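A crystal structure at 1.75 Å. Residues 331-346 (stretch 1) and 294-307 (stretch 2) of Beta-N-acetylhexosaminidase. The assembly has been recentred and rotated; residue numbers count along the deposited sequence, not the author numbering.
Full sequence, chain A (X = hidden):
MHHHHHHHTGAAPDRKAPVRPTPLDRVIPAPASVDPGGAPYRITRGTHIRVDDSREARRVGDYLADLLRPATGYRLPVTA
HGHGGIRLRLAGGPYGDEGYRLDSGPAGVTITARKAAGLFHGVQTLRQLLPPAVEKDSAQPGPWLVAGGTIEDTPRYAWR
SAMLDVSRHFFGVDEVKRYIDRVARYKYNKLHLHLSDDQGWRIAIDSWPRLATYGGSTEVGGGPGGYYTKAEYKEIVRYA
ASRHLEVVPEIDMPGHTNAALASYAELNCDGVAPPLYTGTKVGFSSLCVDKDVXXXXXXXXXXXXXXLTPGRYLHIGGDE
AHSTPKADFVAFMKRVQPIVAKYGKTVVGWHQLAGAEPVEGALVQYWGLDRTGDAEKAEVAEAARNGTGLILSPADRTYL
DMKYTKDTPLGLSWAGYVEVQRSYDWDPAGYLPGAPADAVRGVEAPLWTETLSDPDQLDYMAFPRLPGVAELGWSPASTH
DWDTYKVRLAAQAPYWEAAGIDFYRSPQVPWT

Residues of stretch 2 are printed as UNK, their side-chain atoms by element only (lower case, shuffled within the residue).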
# COMPACT_ATOMS: atom_id res chain seq x y z
N ALA A 331 2.96 -17.44 -24.76
CA ALA A 331 4.15 -17.14 -25.54
C ALA A 331 4.71 -15.77 -25.16
O ALA A 331 5.92 -15.60 -24.99
CB ALA A 331 3.83 -17.17 -27.04
N PHE A 332 3.82 -14.79 -25.02
CA PHE A 332 4.21 -13.43 -24.66
C PHE A 332 4.93 -13.40 -23.31
O PHE A 332 6.00 -12.81 -23.18
CB PHE A 332 2.97 -12.53 -24.58
CG PHE A 332 3.29 -11.10 -24.22
CD1 PHE A 332 3.72 -10.20 -25.18
CD2 PHE A 332 3.16 -10.67 -22.90
CE1 PHE A 332 4.02 -8.87 -24.84
CE2 PHE A 332 3.45 -9.35 -22.55
CZ PHE A 332 3.89 -8.45 -23.52
N MET A 333 4.33 -14.02 -22.31
CA MET A 333 4.93 -14.04 -20.98
C MET A 333 6.25 -14.79 -20.94
O MET A 333 7.14 -14.44 -20.17
CB MET A 333 3.95 -14.62 -19.96
CG MET A 333 2.77 -13.69 -19.68
SD MET A 333 3.35 -12.05 -19.16
CE MET A 333 1.86 -11.41 -18.34
N LYS A 334 6.38 -15.82 -21.77
CA LYS A 334 7.62 -16.59 -21.81
C LYS A 334 8.74 -15.68 -22.33
O LYS A 334 9.89 -15.75 -21.87
CB LYS A 334 7.47 -17.79 -22.75
CG LYS A 334 8.73 -18.63 -22.93
CD LYS A 334 9.06 -19.43 -21.68
CE LYS A 334 10.27 -20.33 -21.90
NZ LYS A 334 10.50 -21.25 -20.75
N ARG A 335 8.39 -14.82 -23.28
CA ARG A 335 9.35 -13.90 -23.89
C ARG A 335 9.67 -12.66 -23.05
O ARG A 335 10.82 -12.21 -23.03
CB ARG A 335 8.82 -13.45 -25.25
CG ARG A 335 8.63 -14.59 -26.24
CD ARG A 335 7.76 -14.16 -27.42
NE ARG A 335 7.57 -15.25 -28.37
CZ ARG A 335 6.67 -15.25 -29.35
NH1 ARG A 335 5.87 -14.20 -29.50
NH2 ARG A 335 6.57 -16.29 -30.17
N VAL A 336 8.68 -12.11 -22.36
CA VAL A 336 8.90 -10.89 -21.59
C VAL A 336 9.40 -11.03 -20.15
O VAL A 336 10.11 -10.15 -19.67
CB VAL A 336 7.63 -10.01 -21.57
CG1 VAL A 336 7.26 -9.61 -22.99
CG2 VAL A 336 6.49 -10.75 -20.91
N GLN A 337 9.04 -12.11 -19.45
CA GLN A 337 9.50 -12.25 -18.07
C GLN A 337 11.01 -12.10 -17.93
O GLN A 337 11.49 -11.41 -17.03
CB GLN A 337 9.06 -13.59 -17.48
CG GLN A 337 7.57 -13.71 -17.23
CD GLN A 337 7.21 -14.99 -16.50
OE1 GLN A 337 7.35 -15.08 -15.28
NE2 GLN A 337 6.76 -15.99 -17.25
N PRO A 338 11.79 -12.73 -18.83
CA PRO A 338 13.25 -12.63 -18.74
C PRO A 338 13.78 -11.20 -18.83
O PRO A 338 14.87 -10.90 -18.32
CB PRO A 338 13.73 -13.48 -19.92
CG PRO A 338 12.66 -14.53 -20.02
CD PRO A 338 11.40 -13.71 -19.86
N ILE A 339 13.02 -10.31 -19.46
CA ILE A 339 13.43 -8.92 -19.61
C ILE A 339 13.55 -8.23 -18.25
O ILE A 339 14.41 -7.36 -18.07
CB ILE A 339 12.43 -8.14 -20.50
CG1 ILE A 339 12.38 -8.77 -21.89
CG2 ILE A 339 12.84 -6.67 -20.60
CD1 ILE A 339 11.40 -8.09 -22.85
N VAL A 340 12.70 -8.62 -17.31
CA VAL A 340 12.74 -8.03 -15.97
C VAL A 340 14.06 -8.39 -15.29
O VAL A 340 14.72 -7.52 -14.71
CB VAL A 340 11.55 -8.55 -15.11
CG1 VAL A 340 11.59 -7.92 -13.73
CG2 VAL A 340 10.24 -8.21 -15.81
N ALA A 341 14.44 -9.66 -15.36
CA ALA A 341 15.69 -10.12 -14.76
C ALA A 341 16.88 -9.49 -15.48
O ALA A 341 17.92 -9.21 -14.87
CB ALA A 341 15.78 -11.64 -14.84
N LYS A 342 16.73 -9.27 -16.78
CA LYS A 342 17.78 -8.66 -17.59
C LYS A 342 18.16 -7.31 -17.00
O LYS A 342 19.32 -6.90 -17.03
CB LYS A 342 17.28 -8.46 -19.03
CG LYS A 342 18.22 -7.65 -19.91
CD LYS A 342 17.60 -7.44 -21.29
CE LYS A 342 18.46 -6.56 -22.16
NZ LYS A 342 17.84 -6.34 -23.50
N TYR A 343 17.17 -6.61 -16.45
CA TYR A 343 17.40 -5.30 -15.86
C TYR A 343 17.51 -5.35 -14.34
O TYR A 343 17.27 -4.36 -13.65
CB TYR A 343 16.31 -4.33 -16.32
CG TYR A 343 16.46 -3.97 -17.78
CD1 TYR A 343 17.55 -3.23 -18.23
CD2 TYR A 343 15.54 -4.43 -18.74
CE1 TYR A 343 17.73 -2.94 -19.58
CE2 TYR A 343 15.71 -4.14 -20.09
CZ TYR A 343 16.81 -3.40 -20.50
OH TYR A 343 17.00 -3.12 -21.84
N GLY A 344 17.88 -6.52 -13.83
CA GLY A 344 18.09 -6.73 -12.41
C GLY A 344 16.94 -6.67 -11.43
O GLY A 344 17.15 -6.34 -10.26
N LYS A 345 15.73 -6.99 -11.87
CA LYS A 345 14.59 -6.95 -10.97
C LYS A 345 13.85 -8.28 -10.86
O LYS A 345 14.06 -9.19 -11.67
CB LYS A 345 13.62 -5.84 -11.40
CG LYS A 345 14.24 -4.45 -11.45
CD LYS A 345 14.80 -4.04 -10.09
CE LYS A 345 15.54 -2.71 -10.18
NZ LYS A 345 16.12 -2.29 -8.87
N THR A 346 12.99 -8.38 -9.85
CA THR A 346 12.19 -9.57 -9.61
C THR A 346 10.80 -9.31 -10.17
O THR A 346 10.14 -8.35 -9.78
CB THR A 346 12.09 -9.87 -8.11
OG1 THR A 346 13.39 -10.20 -7.60
CG2 THR A 346 11.12 -11.02 -7.85
N UNK A 294 6.79 -5.21 -30.88
CA UNK A 294 6.19 -5.33 -29.55
C UNK A 294 7.23 -5.57 -28.46
O UNK A 294 7.16 -4.98 -27.38
c UNK A 294 5.19 -6.50 -29.52
c UNK A 294 4.64 -6.71 -28.11
o UNK A 294 4.11 -6.22 -30.41
N UNK A 295 8.20 -6.42 -28.76
CA UNK A 295 9.24 -6.76 -27.80
C UNK A 295 10.31 -5.69 -27.67
O UNK A 295 10.96 -5.58 -26.63
c UNK A 295 7.00 -10.46 -27.04
o UNK A 295 5.24 -11.52 -28.27
c UNK A 295 8.05 -9.47 -29.41
c UNK A 295 9.80 -8.13 -28.16
c UNK A 295 8.13 -9.66 -27.02
c UNK A 295 8.68 -9.14 -28.20
c UNK A 295 6.39 -10.76 -28.25
c UNK A 295 6.91 -10.27 -29.44
N UNK A 296 10.50 -4.89 -28.72
CA UNK A 296 11.47 -3.80 -28.65
C UNK A 296 10.86 -2.77 -27.71
O UNK A 296 11.54 -2.21 -26.85
c UNK A 296 12.44 -4.08 -30.98
o UNK A 296 12.12 -4.06 -32.19
c UNK A 296 11.69 -3.17 -30.03
o UNK A 296 13.35 -4.80 -30.52
N UNK A 297 9.56 -2.54 -27.88
CA UNK A 297 8.80 -1.60 -27.06
C UNK A 297 8.85 -2.01 -25.59
O UNK A 297 9.18 -1.20 -24.72
c UNK A 297 4.68 -0.86 -24.94
c UNK A 297 7.35 -1.58 -27.55
c UNK A 297 5.54 -1.54 -25.80
c UNK A 297 6.41 0.55 -26.59
c UNK A 297 4.69 0.52 -24.90
c UNK A 297 6.41 -0.84 -26.63
c UNK A 297 5.56 1.23 -25.73
N UNK A 298 8.53 -3.27 -25.31
CA UNK A 298 8.53 -3.76 -23.94
C UNK A 298 9.91 -3.66 -23.30
O UNK A 298 10.04 -3.25 -22.15
c UNK A 298 6.57 -5.29 -24.24
c UNK A 298 8.26 -5.78 -22.46
c UNK A 298 8.05 -5.22 -23.87
N UNK A 299 10.95 -4.02 -24.06
CA UNK A 299 12.30 -3.94 -23.52
C UNK A 299 12.67 -2.50 -23.19
O UNK A 299 13.23 -2.23 -22.13
c UNK A 299 13.30 -4.54 -24.52
c UNK A 299 14.70 -4.67 -23.93
o UNK A 299 15.39 -3.64 -23.82
o UNK A 299 15.10 -5.80 -23.58
N UNK A 300 12.35 -1.57 -24.09
CA UNK A 300 12.66 -0.16 -23.86
C UNK A 300 11.96 0.36 -22.60
O UNK A 300 12.59 1.03 -21.77
o UNK A 300 14.30 0.14 -26.10
c UNK A 300 13.13 0.56 -26.26
c UNK A 300 12.22 0.72 -25.05
o UNK A 300 12.68 0.89 -27.37
N UNK A 301 10.68 0.07 -22.47
CA UNK A 301 9.91 0.53 -21.31
C UNK A 301 10.38 -0.08 -19.99
O UNK A 301 10.60 0.65 -19.02
c UNK A 301 7.65 0.54 -20.20
c UNK A 301 7.85 1.09 -22.63
c UNK A 301 8.41 0.24 -21.50
N UNK A 302 10.54 -1.40 -19.96
CA UNK A 302 10.99 -2.05 -18.74
C UNK A 302 12.39 -1.59 -18.35
O UNK A 302 12.70 -1.42 -17.17
c UNK A 302 11.69 -4.26 -17.74
c UNK A 302 9.50 -4.06 -18.98
c UNK A 302 9.33 -5.56 -19.16
c UNK A 302 10.96 -3.59 -18.90
N UNK A 303 13.24 -1.36 -19.35
CA UNK A 303 14.59 -0.91 -19.07
C UNK A 303 14.60 0.47 -18.43
O UNK A 303 15.31 0.71 -17.45
N UNK A 304 13.81 1.39 -18.98
CA UNK A 304 13.75 2.74 -18.45
C UNK A 304 13.09 2.77 -17.07
O UNK A 304 13.49 3.55 -16.21
o UNK A 304 12.87 6.21 -20.76
c UNK A 304 13.85 4.04 -20.65
o UNK A 304 13.39 5.24 -22.66
c UNK A 304 13.33 5.24 -21.41
c UNK A 304 13.02 3.68 -19.42
N UNK A 305 12.09 1.92 -16.87
CA UNK A 305 11.40 1.89 -15.59
C UNK A 305 12.31 1.29 -14.51
O UNK A 305 12.35 1.78 -13.39
c UNK A 305 9.26 0.97 -14.42
c UNK A 305 10.11 1.06 -15.69
c UNK A 305 8.03 0.11 -14.70
c UNK A 305 8.85 2.36 -13.95
N UNK A 306 13.05 0.25 -14.87
CA UNK A 306 13.95 -0.39 -13.91
C UNK A 306 15.01 0.59 -13.42
O UNK A 306 15.40 0.57 -12.26
c UNK A 306 14.62 -1.61 -14.55
N UNK A 307 15.47 1.46 -14.32
CA UNK A 307 16.49 2.44 -13.99
C UNK A 307 16.01 3.43 -12.93
O UNK A 307 16.82 3.98 -12.18
c UNK A 307 16.91 3.20 -15.25

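Position 294 carries three side-chain atoms, one carbon bearing an oxygen and a second carbon; that second carbon lies 4.0 Å from F332 CE1, near the plane of that ring. The branching is threonine, T294. Position 295 has a CB, a six-carbon ring and one oxygen on it; the oxygen is 3.0 Å from R335 NH1 and 3.7 Å from F332 CD1. It is tyrosine, Y295. R335 NH1 donates to its OH (N-H...O angle 149°), and the two aromatic rings meet obliquely, planes at 42°.

Position 296 shows two carbons, the second with two oxygens, pointing away from stretch 1: D296, or asparagine if one terminal atom were nitrogen, which the elements exclude. Position 297, a CB and an unsubstituted six-carbon ring, out of reach, is F297. Position 298 has three carbons forked at CB; one of the arms lies 4.0 Å from V336 CG1 and 3.9 Å from I339 CD1. It is valine, V298.

Position 299 again has two carbons and a pair of oxygens. One oxygen is 2.6 Å from Y343 OH, the other 2.8 Å from K342 NZ. This is aspartate, D299: OD1 accepts from the tyrosine hydroxyl, while OD2 forms a salt bridge with the lysine. Position 300 has the same atoms, but they make no contact with stretch 1; it is D300. Position 301, three carbons forked at CB, also without contact, is V301.

Position 302 has four carbons forked at the first, one arm two carbons long; the one-carbon arm lies 3.9 Å from I339 CG2 and 4.0 Å from Y343 CD2. It is isoleucine, I302. Position 303 has no side-chain atoms. Its CA stands 3.5 Å from the centroid of the Y343 ring, 6° off the normal, a CH-pi contact; an ideal CB would fall 2.9 Å from Y343 CZ, a clash. It is G303.

Position 304, three carbons ending in two oxygens, directed away, is E304. Position 305, four carbons forked at the second, out of reach, is L305. Positions 306 and 307 each have a single carbon; the CB of 306 packs 3.7 Å from Y343 CB, whereas that of 307 points away. They are alanines, A306 and A307.

The helices run at 29° with axes 9.5 Å apart at closest approach, burying 700 Å². V298 and I302 pack against V336, I339 and V340, forming an apolar seam. Polar bonds run along one side of it: R335 NH1 donates to Y295 OH, and D299 takes both K342 and Y343. Where the first helix gives way at Y343, the ring lies over G303, close enough that the bare CA serves as its contact surface.

Stretch 2 (294-307) TYDFVDDVIGELAA
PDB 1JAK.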